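Local coordinates for protein Kinase A (Toxoplasma gondii, PDB 5J3U) that binds cAMP in its regulatory domain and, judging from its family, probably holds the kinase catalytic subunit inhibited until the nucleotide arrives, at residues Val179-Glu184 against Val235-Arg240; Gly186-Thr191 against Ala225-His230. All blocks are in the same frame, centred on the assembly; numbering follows the deposited sequence. Where two conformers were deposited one is given.

Interaction 1 of 2, residues Val179-Glu184 against Val235-Arg240; sequences VFYIVE and VACLER
Two central strands of the second cyclic nucleotide-binding domain, 179-183 and 235-239, run antiparallel here in the beta-barrel of that domain, with Phe-180 opposite Leu-238 and Ile-182 opposite Ala-236 as the hydrogen-bonded pairs. Each pair closes a two-bond ring. Phe-180 N reaches Leu-238 O at 2.8 Å with its N-H almost perfectly straight (179°), and Ile-182 N donates to Ala-236 O at 2.9 Å.

On the face carrying Val-179, Tyr-181 and Val-183, the tyrosine ring is the centrepiece. With its CG anti to the carbonyl carbon (chi1 -62°), beside the backbone N, the ring presents CD1 and CE1 to Cys-237. The SG of Cys-237 comes obliquely to one side of the ring, 3.7 Å from Tyr-181 CE1, a sulfur-aromatic contact. The side chains of Val-235 and Tyr-181 cross obliquely, CG2 of the valine 3.8 Å from Tyr-181 CD1, while CG1 of Val-179 lies over one ring face, offset toward the rim, and also meets Cys-237 CB at 3.8 Å. Phe-212, on the next strand, brings its own ring against Tyr-181.

On the other face Phe-180 and Leu-238 meet more loosely, CD2 to CD2 at 4.2 Å. The phenylalanine ring also meets Phe-243 edge-to-face, tying the sheet to helix 240-246.

Where the first strand turns its corner, Glu-184, its chain extended beyond CG, comes near Ala-236, with its CG 3.9 Å from Ala-236 CB. Its carboxylate is held from outside the pair, by a salt bridge from OE1 to Arg-130 and a hydrogen bond between OE2 and Thr-161. These are the two inner strands of a four-stranded antiparallel sheet of order 1-4-2-3, with helices 116-138 and 240-246 against the Phe-180 and Ile-182 face, as in the beta jelly roll of cyclic nucleotide-binding domains.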
loop_
_atom_site.group_PDB
_atom_site.type_symbol
_atom_site.label_atom_id
_atom_site.label_comp_id
_atom_site.label_asym_id
_atom_site.label_seq_id
_atom_site.Cartn_x
_atom_site.Cartn_y
_atom_site.Cartn_z
ATOM N N VAL A 179 5.904 3.707 -9.060
ATOM C CA VAL A 179 4.536 4.012 -8.513
ATOM C C VAL A 179 3.645 4.594 -9.612
ATOM O O VAL A 179 4.069 5.482 -10.384
ATOM C CB VAL A 179 4.589 5.011 -7.348
ATOM C CG1 VAL A 179 3.168 5.311 -6.795
ATOM C CG2 VAL A 179 5.493 4.489 -6.261
ATOM N N PHE A 180 2.405 4.105 -9.673
ATOM C CA PHE A 180 1.355 4.627 -10.562
ATOM C C PHE A 180 0.435 5.470 -9.689
ATOM O O PHE A 180 0.144 5.048 -8.575
ATOM C CB PHE A 180 0.607 3.445 -11.199
ATOM C CG PHE A 180 -0.615 3.816 -12.009
ATOM C CD1 PHE A 180 -0.521 4.550 -13.154
ATOM C CD2 PHE A 180 -1.882 3.408 -11.592
ATOM C CE1 PHE A 180 -1.625 4.842 -13.922
ATOM C CE2 PHE A 180 -2.986 3.647 -12.377
ATOM C CZ PHE A 180 -2.891 4.372 -13.531
ATOM N N TYR A 181 0.037 6.656 -10.182
ATOM C CA TYR A 181 -0.764 7.613 -9.456
ATOM C C TYR A 181 -2.108 7.957 -10.126
ATOM O O TYR A 181 -2.240 7.978 -11.350
ATOM C CB TYR A 181 0.028 8.922 -9.312
ATOM C CG TYR A 181 1.307 8.823 -8.549
ATOM C CD1 TYR A 181 1.338 8.914 -7.174
ATOM C CD2 TYR A 181 2.515 8.635 -9.223
ATOM C CE1 TYR A 181 2.542 8.842 -6.473
ATOM C CE2 TYR A 181 3.696 8.525 -8.542
ATOM C CZ TYR A 181 3.718 8.645 -7.181
ATOM O OH TYR A 181 4.894 8.573 -6.475
ATOM N N ILE A 182 -3.149 8.097 -9.322
ATOM C CA ILE A 182 -4.421 8.621 -9.755
ATOM C C ILE A 182 -4.792 9.782 -8.795
ATOM O O ILE A 182 -4.693 9.660 -7.554
ATOM C CB ILE A 182 -5.528 7.577 -9.720
ATOM C CG1 ILE A 182 -5.043 6.209 -10.282
ATOM C CG2 ILE A 182 -6.707 8.141 -10.471
ATOM C CD1 ILE A 182 -6.040 5.071 -10.056
ATOM N N VAL A 183 -5.173 10.921 -9.345
ATOM C CA VAL A 183 -5.457 12.052 -8.544
ATOM C C VAL A 183 -6.850 11.805 -7.938
ATOM O O VAL A 183 -7.833 11.673 -8.670
ATOM C CB VAL A 183 -5.526 13.360 -9.373
ATOM C CG1 VAL A 183 -5.914 14.515 -8.503
ATOM C CG2 VAL A 183 -4.181 13.678 -10.074
ATOM N N GLU A 184 -6.917 11.809 -6.633
ATOM C CA GLU A 184 -8.227 11.688 -5.929
ATOM C C GLU A 184 -8.952 13.036 -5.847
ATOM O O GLU A 184 -10.168 13.109 -6.053
ATOM C CB GLU A 184 -8.016 11.185 -4.499
ATOM C CG GLU A 184 -7.371 9.821 -4.396
ATOM C CD GLU A 184 -7.180 9.333 -2.943
ATOM O OE1 GLU A 184 -8.213 9.381 -2.189
ATOM O OE2 GLU A 184 -6.037 8.882 -2.589
ATOM N N VAL A 235 -3.250 12.064 -3.946
ATOM C CA VAL A 235 -3.092 11.026 -4.918
ATOM C C VAL A 235 -3.230 9.651 -4.281
ATOM O O VAL A 235 -2.797 9.409 -3.138
ATOM C CB VAL A 235 -1.733 11.034 -5.700
ATOM C CG1 VAL A 235 -1.746 12.104 -6.757
ATOM C CG2 VAL A 235 -0.549 11.151 -4.764
ATOM N N ALA A 236 -3.904 8.790 -5.009
ATOM C CA ALA A 236 -3.881 7.348 -4.789
ATOM C C ALA A 236 -2.653 6.794 -5.492
ATOM O O ALA A 236 -2.384 7.150 -6.683
ATOM C CB ALA A 236 -5.156 6.707 -5.305
ATOM N N CYS A 237 -2.007 5.821 -4.848
ATOM C CA CYS A 237 -0.672 5.338 -5.265
ATOM C C CYS A 237 -0.713 3.818 -5.327
ATOM O O CYS A 237 -1.141 3.196 -4.356
ATOM C CB CYS A 237 0.380 5.736 -4.229
ATOM S SG CYS A 237 0.381 7.482 -3.812
ATOM N N LEU A 238 -0.285 3.257 -6.447
ATOM C CA LEU A 238 -0.209 1.810 -6.691
ATOM C C LEU A 238 1.236 1.443 -7.068
ATOM O O LEU A 238 1.782 1.964 -8.042
ATOM C CB LEU A 238 -1.111 1.451 -7.836
ATOM C CG LEU A 238 -1.384 -0.009 -8.145
ATOM C CD1 LEU A 238 -2.154 -0.656 -7.001
ATOM C CD2 LEU A 238 -2.104 -0.183 -9.461
ATOM N N GLU A 239 1.859 0.586 -6.276
ATOM C CA GLU A 239 3.245 0.153 -6.514
ATOM C C GLU A 239 3.370 -0.708 -7.734
ATOM O O GLU A 239 2.456 -1.363 -8.123
ATOM C CB GLU A 239 3.781 -0.652 -5.338
ATOM C CG GLU A 239 4.020 0.164 -4.106
ATOM C CD GLU A 239 4.686 -0.644 -3.008
ATOM O OE1 GLU A 239 4.328 -1.825 -2.849
ATOM O OE2 GLU A 239 5.543 -0.097 -2.291
ATOM N N ARG A 240 4.558 -0.679 -8.342
ATOM C CA ARG A 240 4.866 -1.398 -9.576
ATOM C C ARG A 240 4.422 -2.851 -9.619
ATOM O O ARG A 240 3.755 -3.308 -10.581
ATOM C CB ARG A 240 6.403 -1.346 -9.752
ATOM C CG ARG A 240 6.937 -2.216 -10.868
ATOM C CD ARG A 240 8.455 -2.117 -10.922
ATOM N NE ARG A 240 8.864 -0.865 -11.545
ATOM C CZ ARG A 240 8.842 -0.630 -12.847
ATOM N NH1 ARG A 240 8.435 -1.548 -13.693
ATOM N NH2 ARG A 240 9.226 0.551 -13.307
#

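Interaction 2 of 2, residues Gly186-Thr191 against Ala225-His230; sequences GSAVAT and ANVIAH. With CMP (adenosine-3',5'-cyclic-monophosphate), chain B.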
loop_
_atom_site.group_PDB
_atom_site.type_symbol
_atom_site.label_atom_id
_atom_site.label_comp_id
_atom_site.label_asym_id
_atom_site.label_seq_id
_atom_site.Cartn_x
_atom_site.Cartn_y
_atom_site.Cartn_z
ATOM N N GLY A 186 -7.802 17.646 -5.956
ATOM C CA GLY A 186 -6.775 18.628 -6.255
ATOM C C GLY A 186 -6.279 18.573 -7.671
ATOM O O GLY A 186 -6.958 18.129 -8.562
ATOM N N SER A 187 -5.051 19.031 -7.883
ATOM C CA SER A 187 -4.588 19.306 -9.206
ATOM C C SER A 187 -3.075 19.163 -9.280
ATOM O O SER A 187 -2.380 19.306 -8.279
ATOM C CB SER A 187 -4.998 20.747 -9.588
ATOM O OG SER A 187 -4.704 21.059 -10.937
ATOM N N ALA A 188 -2.590 18.938 -10.472
ATOM C CA ALA A 188 -1.124 18.826 -10.745
ATOM C C ALA A 188 -0.870 19.220 -12.135
ATOM O O ALA A 188 -1.795 19.298 -12.963
ATOM C CB ALA A 188 -0.612 17.405 -10.494
ATOM N N VAL A 189 0.409 19.505 -12.427
ATOM C CA VAL A 189 0.864 19.783 -13.753
ATOM C C VAL A 189 2.079 18.895 -14.106
ATOM O O VAL A 189 2.902 18.623 -13.252
ATOM C CB VAL A 189 1.246 21.275 -13.954
ATOM C CG1 VAL A 189 -0.036 22.117 -13.740
ATOM C CG2 VAL A 189 2.329 21.701 -12.976
ATOM N N ALA A 190 2.101 18.434 -15.332
ATOM C CA ALA A 190 3.261 17.734 -15.894
ATOM C C ALA A 190 4.080 18.758 -16.660
ATOM O O ALA A 190 3.529 19.481 -17.527
ATOM C CB ALA A 190 2.812 16.652 -16.827
ATOM N N THR A 191 5.380 18.750 -16.407
ATOM C CA THR A 191 6.320 19.581 -17.199
ATOM C C THR A 191 7.390 18.646 -17.695
ATOM O O THR A 191 7.785 17.694 -16.983
ATOM C CB THR A 191 6.901 20.735 -16.365
ATOM O OG1 THR A 191 7.837 20.272 -15.380
ATOM C CG2 THR A 191 5.831 21.478 -15.632
ATOM N N ALA A 225 8.716 12.841 -17.410
ATOM C CA ALA A 225 8.286 14.214 -17.105
ATOM C C ALA A 225 8.267 14.406 -15.598
ATOM O O ALA A 225 8.320 13.421 -14.839
ATOM C CB ALA A 225 6.908 14.466 -17.714
ATOM N N ASN A 226 8.256 15.669 -15.170
ATOM C CA ASN A 226 7.945 16.056 -13.828
ATOM C C ASN A 226 6.435 16.080 -13.688
ATOM O O ASN A 226 5.760 16.456 -14.652
ATOM C CB ASN A 226 8.457 17.444 -13.498
ATOM C CG ASN A 226 9.927 17.564 -13.777
ATOM O OD1 ASN A 226 10.724 16.864 -13.122
ATOM N ND2 ASN A 226 10.309 18.397 -14.770
ATOM N N VAL A 227 5.943 15.699 -12.524
ATOM C CA VAL A 227 4.510 15.986 -12.139
ATOM C C VAL A 227 4.542 16.711 -10.819
ATOM O O VAL A 227 5.086 16.198 -9.809
ATOM C CB VAL A 227 3.583 14.750 -12.159
ATOM C CG1 VAL A 227 2.141 15.190 -11.814
ATOM C CG2 VAL A 227 3.664 14.019 -13.499
ATOM N N ILE A 228 3.984 17.936 -10.810
ATOM C CA ILE A 228 4.104 18.823 -9.705
ATOM C C ILE A 228 2.699 19.196 -9.142
ATOM O O ILE A 228 1.832 19.533 -9.915
ATOM C CB ILE A 228 4.781 20.151 -10.172
ATOM C CG1 ILE A 228 6.177 19.881 -10.808
ATOM C CG2 ILE A 228 4.912 21.085 -8.989
ATOM C CD1 ILE A 228 6.666 21.023 -11.677
ATOM N N ALA A 229 2.531 19.152 -7.840
ATOM C CA ALA A 229 1.209 19.502 -7.247
ATOM C C ALA A 229 0.931 21.003 -7.516
ATOM O O ALA A 229 1.836 21.843 -7.416
ATOM C CB ALA A 229 1.206 19.239 -5.780
ATOM N N HIS A 230 -0.306 21.294 -7.877
ATOM C CA HIS A 230 -0.755 22.641 -8.277
ATOM C C HIS A 230 -1.895 23.009 -7.308
ATOM O O HIS A 230 -2.970 22.484 -7.435
ATOM C CB HIS A 230 -1.252 22.585 -9.711
ATOM C CG HIS A 230 -1.762 23.889 -10.225
ATOM N ND1 HIS A 230 -0.946 24.992 -10.362
ATOM C CD2 HIS A 230 -2.987 24.265 -10.663
ATOM C CE1 HIS A 230 -1.666 26.005 -10.837
ATOM N NE2 HIS A 230 -2.906 25.591 -11.024
HETATM P P CMP B . 6.081 8.577 -16.233
HETATM O O1P CMP B . 6.058 7.348 -15.418
HETATM O O2P CMP B . 7.134 8.688 -17.341
HETATM O "O5'" CMP B . 6.252 9.813 -15.230
HETATM C "C5'" CMP B . 6.032 11.130 -15.770
HETATM C "C4'" CMP B . 4.570 11.110 -16.226
HETATM O "O4'" CMP B . 4.100 12.315 -16.850
HETATM C "C3'" CMP B . 4.389 10.113 -17.355
HETATM O "O3'" CMP B . 4.589 8.790 -16.838
HETATM C "C2'" CMP B . 3.011 10.434 -17.872
HETATM O "O2'" CMP B . 1.973 9.872 -17.020
HETATM C "C1'" CMP B . 2.982 11.938 -17.616
HETATM N N9 CMP B . 3.019 12.704 -18.825
HETATM C C8 CMP B . 2.194 13.750 -19.049
HETATM N N7 CMP B . 2.488 14.334 -20.273
HETATM C C5 CMP B . 3.540 13.673 -20.799
HETATM C C6 CMP B . 4.349 13.742 -22.052
HETATM N N6 CMP B . 4.108 14.691 -23.010
HETATM N N1 CMP B . 5.321 12.826 -22.173
HETATM C C2 CMP B . 5.647 11.876 -21.254
HETATM N N3 CMP B . 4.926 11.759 -20.092
HETATM C C4 CMP B . 3.885 12.587 -19.843
#
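Val-227 and Ala-188 make the apolar centre, CG1 of the valine 3.8 Å from the alanine CB. Val-227 CG1 is anti to its backbone N (chi1 -177°), and its other branch, CG2, lies 3.8 Å from O4' of the cAMP ribose. Ala-190 CB, on the same face as Val-227, sits 3.7 Å from C8 of the adenine, so two small apolar side chains line this side of the nucleotide. On the reverse face Val-189 CG2 packs against Ile-228 CB at 4.0 Å, and the Ile-228 CD1 tip reaches Thr-191 CG2 at 4.1 Å.

Outward, the backbones pair antiparallel, Val-189 and Ile-228 exchanging two hydrogen bonds. At the end nearer the ligand Asn-226 ND2 donates to Thr-191 OG1 at 3.2 Å, the hydroxyl lying close to the amide plane; the amide's OD1 takes the N-H of Gln-173. At the far end His-230 N bonds to Ser-187 O. Strand 201-206 flanks 187-191 on its outer side, and strand 169-171 flanks 226-229.

Overall arrangement
Interactions 1 and 2 lie on consecutive strands of the second cyclic nucleotide-binding domain but pair in its two different sheets: strand 179-183 leads into 187-192, and 226-229 leads into 232-239, so interaction 2 is nested inside the loop closed by interaction 1. Their centres are 13 Å apart, and the chain turns corners at Glu-184, Gly-186 and His-230 in passing from one sheet to the other. Interaction 2 touches cAMP directly through Ala-190, Ala-225 and Val-227. Interaction 1 stands further back, with the Phe-180 side chain about 7 Å from the nucleotide, yet Val-179 O accepts from Arg-223, whose NH1 bonds to the ligand.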